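Local coordinates for uncharacterized protein (Escherichia coli UMEA 3162-1, PDB 4X5M) that mediates the facilitated diffusion of sugar across the membrane as a homodimer, probably by rocking movements that open a cavity to alternate sides, at residues A[14-19]-A[67-72]; A[42-47]-A[71-76]. All coordinates share one frame; numbering follows the deposited sequence.

Helix 60-86 is common to both contacts: interaction 1 sets it against residues 14-19, interaction 2 against helix 37-57, so together they describe the three-helix bundle of one subunit. Their centres lie about 10 Å apart, and they meet where Thr69 CG2 packs on Phe43 CE2 at 3.6 Å. Interaction 2 is buried and its side-chain contacts are apolar, a phenylalanine and a leucine set on alanines. Interaction 1 is partly buried; it sets one threonine methyl, of Thr16, against Val68, with a phenylalanine alongside, and has an oleic acid tail at its outer border. The monoolein chain OLB touches both contacts, as does the second subunit, while the oleic acid of chain E lies along helix 60-86.

Interaction 1. Residues A[14-19]-A[67-72]; sequences FTTFAF and IVTLFL. With OLA (oleic acid), chain E; OLB ((2S)-2,3-dihydroxypropyl (9Z)-octadec-9-enoate), chain G; OLA (oleic acid), chain F.
In the three-helix bundle of a SemiSWEET subunit, helix 3-17 meets helix 60-86 through Thr16 and Val68. The methyl CG2 of Thr16 reaches Val68 CG1 at 3.6 Å, the two side chains slanting across each other, and lies 4.1 Å from Thr69 OG1. In Thr16 this methyl is anti to the backbone N (chi1 -51° for OG1), which sends it to the neighbouring helix and keeps the hydroxyl beside its own backbone, where OG1 bonds to Ala12 O. Thr69 does likewise with Ala65 O, so both hydroxyls in this apolar setting are satisfied within their own helices. Phe17 adds a looser touch, its CE1 4.2 Å from Val68 CG1. At this border the terminal C18 of an oleic acid (chain F) fits 3.8 Å from Thr16 OG1 and 3.9 Å from Phe17 CZ. Phe19, at the N-cap of helix 20-29, takes the monoolein carbon C11 over one ring face, 3.6 Å above the plane. With an alanine here the lipid chain would probably lose the flat surface it lies on, and Phe43 and Tyr40 of the second subunit their edge-to-face partner. Beyond the contact, Thr69 and Leu70 pack on helix 37-57, while Thr15 bonds to Trp50 of the second subunit.

Interaction 2. Residues A[42-47]-A[71-76]; sequences MFLTGV and FLAAPV. With OLA (oleic acid), chain E; OLB ((2S)-2,3-dihydroxypropyl (9Z)-octadec-9-enoate), chain G.
Leu44 and Phe43, neighbours on helix 37-57, both aim at the single methyl of Ala73 on helix 60-86. Leu44 comes with one branch: its CD2 sits 3.7 Å from Ala73 CB and 4.1 Å from the backbone N of Ala74. Phe43 meets the same methyl with the rim of its ring, CE2 at 4.0 Å and Ala73 CB near the ring plane. Differing first torsions help the two to converge: Phe43 has CG anti to the backbone N (chi1 -176°), whereas in Leu44 CG is anti to the carbonyl carbon (-77°). The Phe43 rim also meets the monoolein chain, with CZ 3.5 Å from OLB C3, while Val47 CG2 of its own helix covers one face, 3.9 Å above the plane. Ala74 has its CB 4.0 Å from C17 of the oleic acid of chain E. The short helical segments run roughly antiparallel, at 149° between their directions, with their axes 10.4 Å apart; of the residues that touch, the large side chains are on helix 37-57 and the small ones on helix 60-86. The side-chain contacts are apolar, so these two segments meet through dispersion and shape, without the directional constraint of a polar bond between them.

Interaction 1. Residues A[14-19]-A[67-72]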
ATOM      1  N   PHE A  14      -6.137  -0.717   8.978  1.00 27.29           N
ATOM      2  CA  PHE A  14      -5.793  -2.057   8.518  1.00 27.62           C
ATOM      3  C   PHE A  14      -4.777  -2.072   7.379  1.00 24.05           C
ATOM      4  O   PHE A  14      -3.864  -2.890   7.385  1.00 32.62           O
ATOM      5  CB  PHE A  14      -7.055  -2.811   8.099  1.00 32.18           C
ATOM      6  CG  PHE A  14      -7.789  -3.436   9.249  1.00 30.79           C
ATOM      7  CD1 PHE A  14      -7.379  -4.652   9.767  1.00 39.28           C
ATOM      8  CD2 PHE A  14      -8.882  -2.805   9.816  1.00 31.25           C
ATOM      9  CE1 PHE A  14      -8.048  -5.230  10.829  1.00 44.30           C
ATOM     10  CE2 PHE A  14      -9.554  -3.378  10.879  1.00 42.96           C
ATOM     11  CZ  PHE A  14      -9.138  -4.592  11.384  1.00 40.49           C
ATOM     12  N   THR A  15      -4.928  -1.181   6.405  1.00 24.22           N
ATOM     13  CA  THR A  15      -4.008  -1.166   5.269  1.00 27.62           C
ATOM     14  C   THR A  15      -2.630  -0.628   5.642  1.00 31.00           C
ATOM     15  O   THR A  15      -1.620  -1.053   5.078  1.00 33.59           O
ATOM     16  CB  THR A  15      -4.558  -0.330   4.094  1.00 25.66           C
ATOM     17  OG1 THR A  15      -4.892   0.986   4.550  1.00 26.95           O
ATOM     18  CG2 THR A  15      -5.788  -0.993   3.504  1.00 22.57           C
ATOM     19  N   THR A  16      -2.581   0.303   6.591  1.00 27.53           N
ATOM     20  CA  THR A  16      -1.309   0.914   6.970  1.00 29.44           C
ATOM     21  C   THR A  16      -0.500   0.013   7.899  1.00 30.70           C
ATOM     22  O   THR A  16       0.720  -0.089   7.768  1.00 39.23           O
ATOM     23  CB  THR A  16      -1.513   2.282   7.655  1.00 30.74           C
ATOM     24  OG1 THR A  16      -2.369   3.102   6.851  1.00 34.93           O
ATOM     25  CG2 THR A  16      -0.180   2.987   7.839  1.00 39.38           C
ATOM     26  N   PHE A  17      -1.182  -0.649   8.828  1.00 29.94           N
ATOM     27  CA  PHE A  17      -0.499  -1.442   9.849  1.00 31.45           C
ATOM     28  C   PHE A  17      -0.365  -2.914   9.470  1.00 29.94           C
ATOM     29  O   PHE A  17       0.261  -3.689  10.193  1.00 35.25           O
ATOM     30  CB  PHE A  17      -1.226  -1.313  11.189  1.00 42.66           C
ATOM     31  CG  PHE A  17      -1.187   0.076  11.768  1.00 55.43           C
ATOM     32  CD1 PHE A  17      -0.139   0.934  11.476  1.00 51.04           C
ATOM     33  CD2 PHE A  17      -2.198   0.523  12.601  1.00 59.97           C
ATOM     34  CE1 PHE A  17      -0.100   2.213  12.005  1.00 52.58           C
ATOM     35  CE2 PHE A  17      -2.165   1.800  13.134  1.00 63.55           C
ATOM     36  CZ  PHE A  17      -1.115   2.646  12.836  1.00 50.09           C
ATOM     37  N   ALA A  18      -0.953  -3.296   8.339  1.00 31.36           N
ATOM     38  CA  ALA A  18      -0.869  -4.672   7.855  1.00 32.37           C
ATOM     39  C   ALA A  18       0.576  -5.100   7.645  1.00 30.25           C
ATOM     40  O   ALA A  18       1.004  -6.140   8.144  1.00 33.91           O
ATOM     41  CB  ALA A  18      -1.650  -4.834   6.561  1.00 29.49           C
ATOM     42  N   PHE A  19       1.323  -4.292   6.900  1.00 25.02           N
ATOM     43  CA  PHE A  19       2.705  -4.616   6.570  1.00 30.55           C
ATOM     44  C   PHE A  19       3.689  -3.668   7.244  1.00 35.45           C
ATOM     45  O   PHE A  19       4.867  -3.629   6.891  1.00 34.49           O
ATOM     46  CB  PHE A  19       2.908  -4.590   5.056  1.00 32.28           C
ATOM     47  CG  PHE A  19       2.049  -5.573   4.317  1.00 35.80           C
ATOM     48  CD1 PHE A  19       2.412  -6.906   4.240  1.00 40.41           C
ATOM     49  CD2 PHE A  19       0.879  -5.164   3.700  1.00 35.35           C
ATOM     50  CE1 PHE A  19       1.625  -7.815   3.561  1.00 40.91           C
ATOM     51  CE2 PHE A  19       0.088  -6.067   3.019  1.00 34.40           C
ATOM     52  CZ  PHE A  19       0.461  -7.395   2.950  1.00 33.50           C
ATOM     53  N   ILE A  67       0.265   9.873   5.521  1.00 25.59           N
ATOM     54  CA  ILE A  67       1.264  10.548   6.340  1.00 28.83           C
ATOM     55  C   ILE A  67       2.042   9.515   7.148  1.00 25.90           C
ATOM     56  O   ILE A  67       3.270   9.565   7.216  1.00 27.92           O
ATOM     57  CB  ILE A  67       0.632  11.592   7.283  1.00 32.25           C
ATOM     58  CG1 ILE A  67       0.125  12.791   6.482  1.00 29.55           C
ATOM     59  CG2 ILE A  67       1.645  12.058   8.318  1.00 28.09           C
ATOM     60  CD1 ILE A  67      -0.623  13.815   7.312  1.00 34.06           C
ATOM     61  N   VAL A  68       1.321   8.569   7.747  1.00 22.22           N
ATOM     62  CA  VAL A  68       1.957   7.475   8.475  1.00 24.19           C
ATOM     63  C   VAL A  68       2.784   6.615   7.522  1.00 24.48           C
ATOM     64  O   VAL A  68       3.900   6.204   7.849  1.00 25.66           O
ATOM     65  CB  VAL A  68       0.920   6.590   9.203  1.00 31.09           C
ATOM     66  CG1 VAL A  68       1.599   5.391   9.844  1.00 27.37           C
ATOM     67  CG2 VAL A  68       0.178   7.396  10.252  1.00 28.23           C
ATOM     68  N   THR A  69       2.232   6.358   6.338  1.00 23.01           N
ATOM     69  CA  THR A  69       2.947   5.629   5.294  1.00 22.93           C
ATOM     70  C   THR A  69       4.252   6.338   4.945  1.00 23.99           C
ATOM     71  O   THR A  69       5.292   5.699   4.774  1.00 24.30           O
ATOM     72  CB  THR A  69       2.091   5.478   4.018  1.00 23.62           C
ATOM     73  OG1 THR A  69       0.908   4.731   4.320  1.00 24.72           O
ATOM     74  CG2 THR A  69       2.869   4.756   2.931  1.00 34.23           C
ATOM     75  N   LEU A  70       4.191   7.663   4.858  1.00 22.85           N
ATOM     76  CA  LEU A  70       5.370   8.469   4.558  1.00 30.11           C
ATOM     77  C   LEU A  70       6.445   8.306   5.631  1.00 24.77           C
ATOM     78  O   LEU A  70       7.628   8.181   5.320  1.00 24.60           O
ATOM     79  CB  LEU A  70       4.986   9.945   4.420  1.00 26.61           C
ATOM     80  CG  LEU A  70       6.132  10.927   4.161  1.00 35.38           C
ATOM     81  CD1 LEU A  70       6.811  10.627   2.832  1.00 28.23           C
ATOM     82  CD2 LEU A  70       5.629  12.363   4.200  1.00 35.12           C
ATOM     83  N   PHE A  71       6.025   8.297   6.892  1.00 23.57           N
ATOM     84  CA  PHE A  71       6.953   8.153   8.012  1.00 26.81           C
ATOM     85  C   PHE A  71       7.538   6.747   8.103  1.00 28.93           C
ATOM     86  O   PHE A  71       8.508   6.516   8.824  1.00 34.19           O
ATOM     87  CB  PHE A  71       6.261   8.513   9.330  1.00 30.11           C
ATOM     88  CG  PHE A  71       6.337   9.973   9.677  1.00 27.80           C
ATOM     89  CD1 PHE A  71       5.467  10.884   9.102  1.00 23.33           C
ATOM     90  CD2 PHE A  71       7.278  10.434  10.583  1.00 30.23           C
ATOM     91  CE1 PHE A  71       5.535  12.227   9.421  1.00 31.93           C
ATOM     92  CE2 PHE A  71       7.353  11.775  10.907  1.00 23.99           C
ATOM     93  CZ  PHE A  71       6.481  12.673  10.327  1.00 31.22           C
ATOM     94  N   LEU A  72       6.941   5.808   7.376  1.00 25.50           N
ATOM     95  CA  LEU A  72       7.435   4.437   7.342  1.00 32.47           C
ATOM     96  C   LEU A  72       8.263   4.176   6.089  1.00 34.17           C
ATOM     97  O   LEU A  72       9.282   3.489   6.141  1.00 37.86           O
ATOM     98  CB  LEU A  72       6.272   3.444   7.419  1.00 32.85           C
ATOM     99  CG  LEU A  72       5.633   3.250   8.795  1.00 36.75           C
ATOM    100  CD1 LEU A  72       4.445   2.303   8.712  1.00 39.05           C
ATOM    101  CD2 LEU A  72       6.667   2.733   9.784  1.00 36.34           C
TER
HETATM  102  C1  OLA E 202      -5.077  19.963   6.939  1.00 79.42           C
HETATM  103  O1  OLA E 202      -4.802  21.149   6.616  1.00 77.96           O
HETATM  104  O2  OLA E 202      -6.208  19.482   6.666  1.00 79.19           O
HETATM  105  C2  OLA E 202      -4.046  19.116   7.652  1.00 65.98           C
HETATM  106  C3  OLA E 202      -3.057  18.582   6.639  1.00 58.79           C
HETATM  107  C4  OLA E 202      -1.641  18.794   7.128  1.00 57.20           C
HETATM  108  C5  OLA E 202      -0.715  18.782   5.932  1.00 56.22           C
HETATM  109  C6  OLA E 202       0.664  18.307   6.335  1.00 60.85           C
HETATM  110  C7  OLA E 202       1.485  18.056   5.088  1.00 52.32           C
HETATM  111  C8  OLA E 202       2.862  17.562   5.471  1.00 53.36           C
HETATM  112  C9  OLA E 202       2.858  16.050   5.512  1.00 41.48           C
HETATM  113  C10 OLA E 202       3.915  15.373   6.007  1.00 48.32           C
HETATM  114  C11 OLA E 202       5.126  16.112   6.535  1.00 48.87           C
HETATM  115  C12 OLA E 202       6.112  15.111   7.094  1.00 48.26           C
HETATM  116  C13 OLA E 202       7.276  15.833   7.736  1.00 43.45           C
HETATM  117  C14 OLA E 202       8.576  15.176   7.320  1.00 53.48           C
HETATM  118  C15 OLA E 202       8.513  13.685   7.573  1.00 55.61           C
HETATM  119  C16 OLA E 202       9.629  13.003   6.813  1.00 51.73           C
HETATM  120  C17 OLA E 202       9.474  11.502   6.915  1.00 40.03           C
HETATM  121  C18 OLA E 202       9.988  11.027   8.256  1.00 35.36           C
HETATM  122  C1  OLB G 204      -1.708   4.302   0.601  0.50 40.18           C
HETATM  123  C2  OLB G 204      -1.078   3.095   1.260  0.50 41.27           C
HETATM  124  C3  OLB G 204      -0.133   2.458   0.265  0.50 41.19           C
HETATM  125  C4  OLB G 204      -0.389   0.966   0.169  0.50 46.06           C
HETATM  126  C5  OLB G 204      -0.175   0.505  -1.263  0.50 42.06           C
HETATM  127  O19 OLB G 204      -1.110   4.895  -0.274  0.50 37.19           O
HETATM  128  O20 OLB G 204      -2.988   4.726   0.993  0.50 46.79           O
HETATM  129  C21 OLB G 204      -3.662   5.463   0.002  0.50 39.59           C
HETATM  130  C22 OLB G 204      -5.117   5.585   0.385  0.50 42.66           C
HETATM  131  O23 OLB G 204      -5.369   6.894   0.834  0.50 43.32           O
HETATM  132  C24 OLB G 204      -5.978   5.294  -0.820  0.50 43.19           C
HETATM  133  O25 OLB G 204      -6.356   3.936  -0.796  0.50 38.42           O
HETATM  134  C6  OLB G 204      -0.477  -0.972  -1.446  0.50 44.22           C
HETATM  135  C7  OLB G 204       0.541  -1.817  -0.700  0.50 49.75           C
HETATM  136  C8  OLB G 204       1.395  -2.680  -1.623  0.50 45.61           C
HETATM  137  C9  OLB G 204       0.788  -4.059  -1.837  0.50 45.08           C
HETATM  138  C10 OLB G 204       1.031  -5.116  -1.027  0.50 42.48           C
HETATM  139  C11 OLB G 204       1.957  -5.005   0.162  0.50 46.79           C
HETATM  140  C12 OLB G 204       3.389  -5.286  -0.254  0.50 49.48           C
HETATM  141  C13 OLB G 204       4.253  -4.200   0.353  0.50 48.35           C
HETATM  142  C14 OLB G 204       5.521  -3.989  -0.443  0.50 45.43           C
HETATM  143  C15 OLB G 204       6.279  -2.847   0.194  0.50 46.41           C
HETATM  144  C16 OLB G 204       5.419  -1.603   0.135  0.50 46.43           C
HETATM  145  C17 OLB G 204       5.535  -0.833   1.432  0.50 42.10           C
HETATM  146  C18 OLB G 204       4.184  -0.240   1.757  0.50 44.78           C
HETATM  147  C12 OLA F 203      -8.348   5.347  14.952  1.00 58.33           C
HETATM  148  C13 OLA F 203      -7.476   4.499  14.053  1.00 60.52           C
HETATM  149  C14 OLA F 203      -6.629   5.404  13.187  1.00 54.63           C
HETATM  150  C15 OLA F 203      -5.976   4.588  12.094  1.00 45.91           C
HETATM  151  C16 OLA F 203      -5.371   5.528  11.075  1.00 40.08           C
HETATM  152  C17 OLA F 203      -3.866   5.523  11.221  1.00 47.69           C
HETATM  153  C18 OLA F 203      -3.275   4.547  10.229  1.00 43.93           C

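Interaction 2. Residues A[42-47]-A[71-76]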
ATOM      1  N   MET A  42       8.793   5.908  -6.822  1.00 25.45           N
ATOM      2  CA  MET A  42       7.467   5.916  -7.429  1.00 28.87           C
ATOM      3  C   MET A  42       6.383   5.886  -6.357  1.00 22.78           C
ATOM      4  O   MET A  42       5.397   6.620  -6.430  1.00 22.86           O
ATOM      5  CB  MET A  42       7.290   4.727  -8.376  1.00 27.02           C
ATOM      6  CG  MET A  42       7.924   4.898  -9.743  1.00 47.15           C
ATOM      7  SD  MET A  42       7.490   3.529 -10.834  1.00 66.80           S
ATOM      8  CE  MET A  42       5.703   3.543 -10.688  1.00 35.66           C
ATOM      9  N   PHE A  43       6.579   5.026  -5.362  1.00 25.39           N
ATOM     10  CA  PHE A  43       5.626   4.865  -4.270  1.00 23.90           C
ATOM     11  C   PHE A  43       5.471   6.155  -3.473  1.00 23.95           C
ATOM     12  O   PHE A  43       4.355   6.587  -3.187  1.00 26.65           O
ATOM     13  CB  PHE A  43       6.066   3.727  -3.346  1.00 25.40           C
ATOM     14  CG  PHE A  43       5.094   3.433  -2.238  1.00 23.29           C
ATOM     15  CD1 PHE A  43       3.850   2.895  -2.516  1.00 27.53           C
ATOM     16  CD2 PHE A  43       5.433   3.679  -0.917  1.00 31.02           C
ATOM     17  CE1 PHE A  43       2.955   2.619  -1.499  1.00 30.10           C
ATOM     18  CE2 PHE A  43       4.544   3.404   0.104  1.00 29.61           C
ATOM     19  CZ  PHE A  43       3.304   2.873  -0.188  1.00 29.95           C
ATOM     20  N   LEU A  44       6.600   6.765  -3.121  1.00 24.62           N
ATOM     21  CA  LEU A  44       6.598   8.001  -2.346  1.00 27.77           C
ATOM     22  C   LEU A  44       6.004   9.160  -3.139  1.00 24.31           C
ATOM     23  O   LEU A  44       5.345  10.033  -2.573  1.00 22.89           O
ATOM     24  CB  LEU A  44       8.016   8.348  -1.888  1.00 23.12           C
ATOM     25  CG  LEU A  44       8.538   7.535  -0.701  1.00 27.70           C
ATOM     26  CD1 LEU A  44       9.998   7.849  -0.431  1.00 35.32           C
ATOM     27  CD2 LEU A  44       7.692   7.811   0.529  1.00 31.96           C
ATOM     28  N   THR A  45       6.242   9.164  -4.447  1.00 21.41           N
ATOM     29  CA  THR A  45       5.656  10.169  -5.328  1.00 23.48           C
ATOM     30  C   THR A  45       4.134  10.122  -5.240  1.00 26.74           C
ATOM     31  O   THR A  45       3.469  11.157  -5.172  1.00 27.52           O
ATOM     32  CB  THR A  45       6.097   9.968  -6.792  1.00 26.73           C
ATOM     33  OG1 THR A  45       7.517  10.136  -6.893  1.00 27.65           O
ATOM     34  CG2 THR A  45       5.412  10.973  -7.704  1.00 28.22           C
ATOM     35  N   GLY A  46       3.591   8.910  -5.227  1.00 22.18           N
ATOM     36  CA  GLY A  46       2.159   8.721  -5.097  1.00 24.19           C
ATOM     37  C   GLY A  46       1.650   9.083  -3.716  1.00 21.23           C
ATOM     38  O   GLY A  46       0.577   9.674  -3.579  1.00 25.95           O
ATOM     39  N   VAL A  47       2.420   8.729  -2.689  1.00 25.78           N
ATOM     40  CA  VAL A  47       2.054   9.031  -1.306  1.00 22.46           C
ATOM     41  C   VAL A  47       1.921  10.534  -1.091  1.00 24.70           C
ATOM     42  O   VAL A  47       0.947  11.002  -0.499  1.00 27.36           O
ATOM     43  CB  VAL A  47       3.085   8.459  -0.308  1.00 27.96           C
ATOM     44  CG1 VAL A  47       2.838   9.007   1.090  1.00 26.00           C
ATOM     45  CG2 VAL A  47       3.032   6.940  -0.300  1.00 27.36           C
ATOM     46  N   PHE A  71       6.025   8.297   6.892  1.00 23.57           N
ATOM     47  CA  PHE A  71       6.953   8.153   8.012  1.00 26.81           C
ATOM     48  C   PHE A  71       7.538   6.747   8.103  1.00 28.93           C
ATOM     49  O   PHE A  71       8.508   6.516   8.824  1.00 34.19           O
ATOM     50  CB  PHE A  71       6.261   8.513   9.330  1.00 30.11           C
ATOM     51  CG  PHE A  71       6.337   9.973   9.677  1.00 27.80           C
ATOM     52  CD1 PHE A  71       5.467  10.884   9.102  1.00 23.33           C
ATOM     53  CD2 PHE A  71       7.278  10.434  10.583  1.00 30.23           C
ATOM     54  CE1 PHE A  71       5.535  12.227   9.421  1.00 31.93           C
ATOM     55  CE2 PHE A  71       7.353  11.775  10.907  1.00 23.99           C
ATOM     56  CZ  PHE A  71       6.481  12.673  10.327  1.00 31.22           C
ATOM     57  N   LEU A  72       6.941   5.808   7.376  1.00 25.50           N
ATOM     58  CA  LEU A  72       7.435   4.437   7.342  1.00 32.47           C
ATOM     59  C   LEU A  72       8.263   4.176   6.089  1.00 34.17           C
ATOM     60  O   LEU A  72       9.282   3.489   6.141  1.00 37.86           O
ATOM     61  CB  LEU A  72       6.272   3.444   7.419  1.00 32.85           C
ATOM     62  CG  LEU A  72       5.633   3.250   8.795  1.00 36.75           C
ATOM     63  CD1 LEU A  72       4.445   2.303   8.712  1.00 39.05           C
ATOM     64  CD2 LEU A  72       6.667   2.733   9.784  1.00 36.34           C
ATOM     65  N   ALA A  73       7.824   4.738   4.968  1.00 30.46           N
ATOM     66  CA  ALA A  73       8.457   4.483   3.677  1.00 30.02           C
ATOM     67  C   ALA A  73       9.727   5.305   3.468  1.00 24.20           C
ATOM     68  O   ALA A  73      10.718   4.800   2.942  1.00 26.96           O
ATOM     69  CB  ALA A  73       7.470   4.751   2.548  1.00 24.76           C
ATOM     70  N   ALA A  74       9.692   6.573   3.868  1.00 23.76           N
ATOM     71  CA  ALA A  74      10.836   7.464   3.678  1.00 26.25           C
ATOM     72  C   ALA A  74      12.109   6.983   4.393  1.00 26.95           C
ATOM     73  O   ALA A  74      13.182   7.000   3.791  1.00 26.80           O
ATOM     74  CB  ALA A  74      10.485   8.888   4.119  1.00 29.96           C
ATOM     75  N   PRO A  75      12.007   6.557   5.670  1.00 26.02           N
ATOM     76  CA  PRO A  75      13.227   6.040   6.303  1.00 28.25           C
ATOM     77  C   PRO A  75      13.770   4.789   5.616  1.00 24.76           C
ATOM     78  O   PRO A  75      14.985   4.598   5.577  1.00 24.49           O
ATOM     79  CB  PRO A  75      12.772   5.718   7.732  1.00 31.70           C
ATOM     80  CG  PRO A  75      11.614   6.610   7.962  1.00 35.84           C
ATOM     81  CD  PRO A  75      10.904   6.657   6.645  1.00 29.21           C
ATOM     82  N   VAL A  76      12.880   3.953   5.088  1.00 27.21           N
ATOM     83  CA  VAL A  76      13.289   2.750   4.368  1.00 25.22           C
ATOM     84  C   VAL A  76      14.118   3.103   3.133  1.00 26.84           C
ATOM     85  O   VAL A  76      15.157   2.492   2.877  1.00 27.43           O
ATOM     86  CB  VAL A  76      12.070   1.902   3.947  1.00 27.24           C
ATOM     87  CG1 VAL A  76      12.486   0.802   2.981  1.00 27.99           C
ATOM     88  CG2 VAL A  76      11.391   1.308   5.171  1.00 29.05           C
TER
HETATM   89  C1  OLA E 202      -5.077  19.963   6.939  1.00 79.42           C
HETATM   90  O1  OLA E 202      -4.802  21.149   6.616  1.00 77.96           O
HETATM   91  O2  OLA E 202      -6.208  19.482   6.666  1.00 79.19           O
HETATM   92  C2  OLA E 202      -4.046  19.116   7.652  1.00 65.98           C
HETATM   93  C3  OLA E 202      -3.057  18.582   6.639  1.00 58.79           C
HETATM   94  C4  OLA E 202      -1.641  18.794   7.128  1.00 57.20           C
HETATM   95  C5  OLA E 202      -0.715  18.782   5.932  1.00 56.22           C
HETATM   96  C6  OLA E 202       0.664  18.307   6.335  1.00 60.85           C
HETATM   97  C7  OLA E 202       1.485  18.056   5.088  1.00 52.32           C
HETATM   98  C8  OLA E 202       2.862  17.562   5.471  1.00 53.36           C
HETATM   99  C9  OLA E 202       2.858  16.050   5.512  1.00 41.48           C
HETATM  100  C10 OLA E 202       3.915  15.373   6.007  1.00 48.32           C
HETATM  101  C11 OLA E 202       5.126  16.112   6.535  1.00 48.87           C
HETATM  102  C12 OLA E 202       6.112  15.111   7.094  1.00 48.26           C
HETATM  103  C13 OLA E 202       7.276  15.833   7.736  1.00 43.45           C
HETATM  104  C14 OLA E 202       8.576  15.176   7.320  1.00 53.48           C
HETATM  105  C15 OLA E 202       8.513  13.685   7.573  1.00 55.61           C
HETATM  106  C16 OLA E 202       9.629  13.003   6.813  1.00 51.73           C
HETATM  107  C17 OLA E 202       9.474  11.502   6.915  1.00 40.03           C
HETATM  108  C18 OLA E 202       9.988  11.027   8.256  1.00 35.36           C
HETATM  109  C1  OLB G 204      -1.708   4.302   0.601  0.50 40.18           C
HETATM  110  C2  OLB G 204      -1.078   3.095   1.260  0.50 41.27           C
HETATM  111  C3  OLB G 204      -0.133   2.458   0.265  0.50 41.19           C
HETATM  112  C4  OLB G 204      -0.389   0.966   0.169  0.50 46.06           C
HETATM  113  C5  OLB G 204      -0.175   0.505  -1.263  0.50 42.06           C
HETATM  114  O19 OLB G 204      -1.110   4.895  -0.274  0.50 37.19           O
HETATM  115  O20 OLB G 204      -2.988   4.726   0.993  0.50 46.79           O
HETATM  116  C21 OLB G 204      -3.662   5.463   0.002  0.50 39.59           C
HETATM  117  C22 OLB G 204      -5.117   5.585   0.385  0.50 42.66           C
HETATM  118  O23 OLB G 204      -5.369   6.894   0.834  0.50 43.32           O
HETATM  119  C24 OLB G 204      -5.978   5.294  -0.820  0.50 43.19           C
HETATM  120  O25 OLB G 204      -6.356   3.936  -0.796  0.50 38.42           O
HETATM  121  C6  OLB G 204      -0.477  -0.972  -1.446  0.50 44.22           C
HETATM  122  C7  OLB G 204       0.541  -1.817  -0.700  0.50 49.75           C
HETATM  123  C8  OLB G 204       1.395  -2.680  -1.623  0.50 45.61           C
HETATM  124  C9  OLB G 204       0.788  -4.059  -1.837  0.50 45.08           C
HETATM  125  C10 OLB G 204       1.031  -5.116  -1.027  0.50 42.48           C
HETATM  126  C11 OLB G 204       1.957  -5.005   0.162  0.50 46.79           C
HETATM  127  C12 OLB G 204       3.389  -5.286  -0.254  0.50 49.48           C
HETATM  128  C13 OLB G 204       4.253  -4.200   0.353  0.50 48.35           C
HETATM  129  C14 OLB G 204       5.521  -3.989  -0.443  0.50 45.43           C
HETATM  130  C15 OLB G 204       6.279  -2.847   0.194  0.50 46.41           C
HETATM  131  C16 OLB G 204       5.419  -1.603   0.135  0.50 46.43           C
HETATM  132  C17 OLB G 204       5.535  -0.833   1.432  0.50 42.10           C
HETATM  133  C18 OLB G 204       4.184  -0.240   1.757  0.50 44.78           C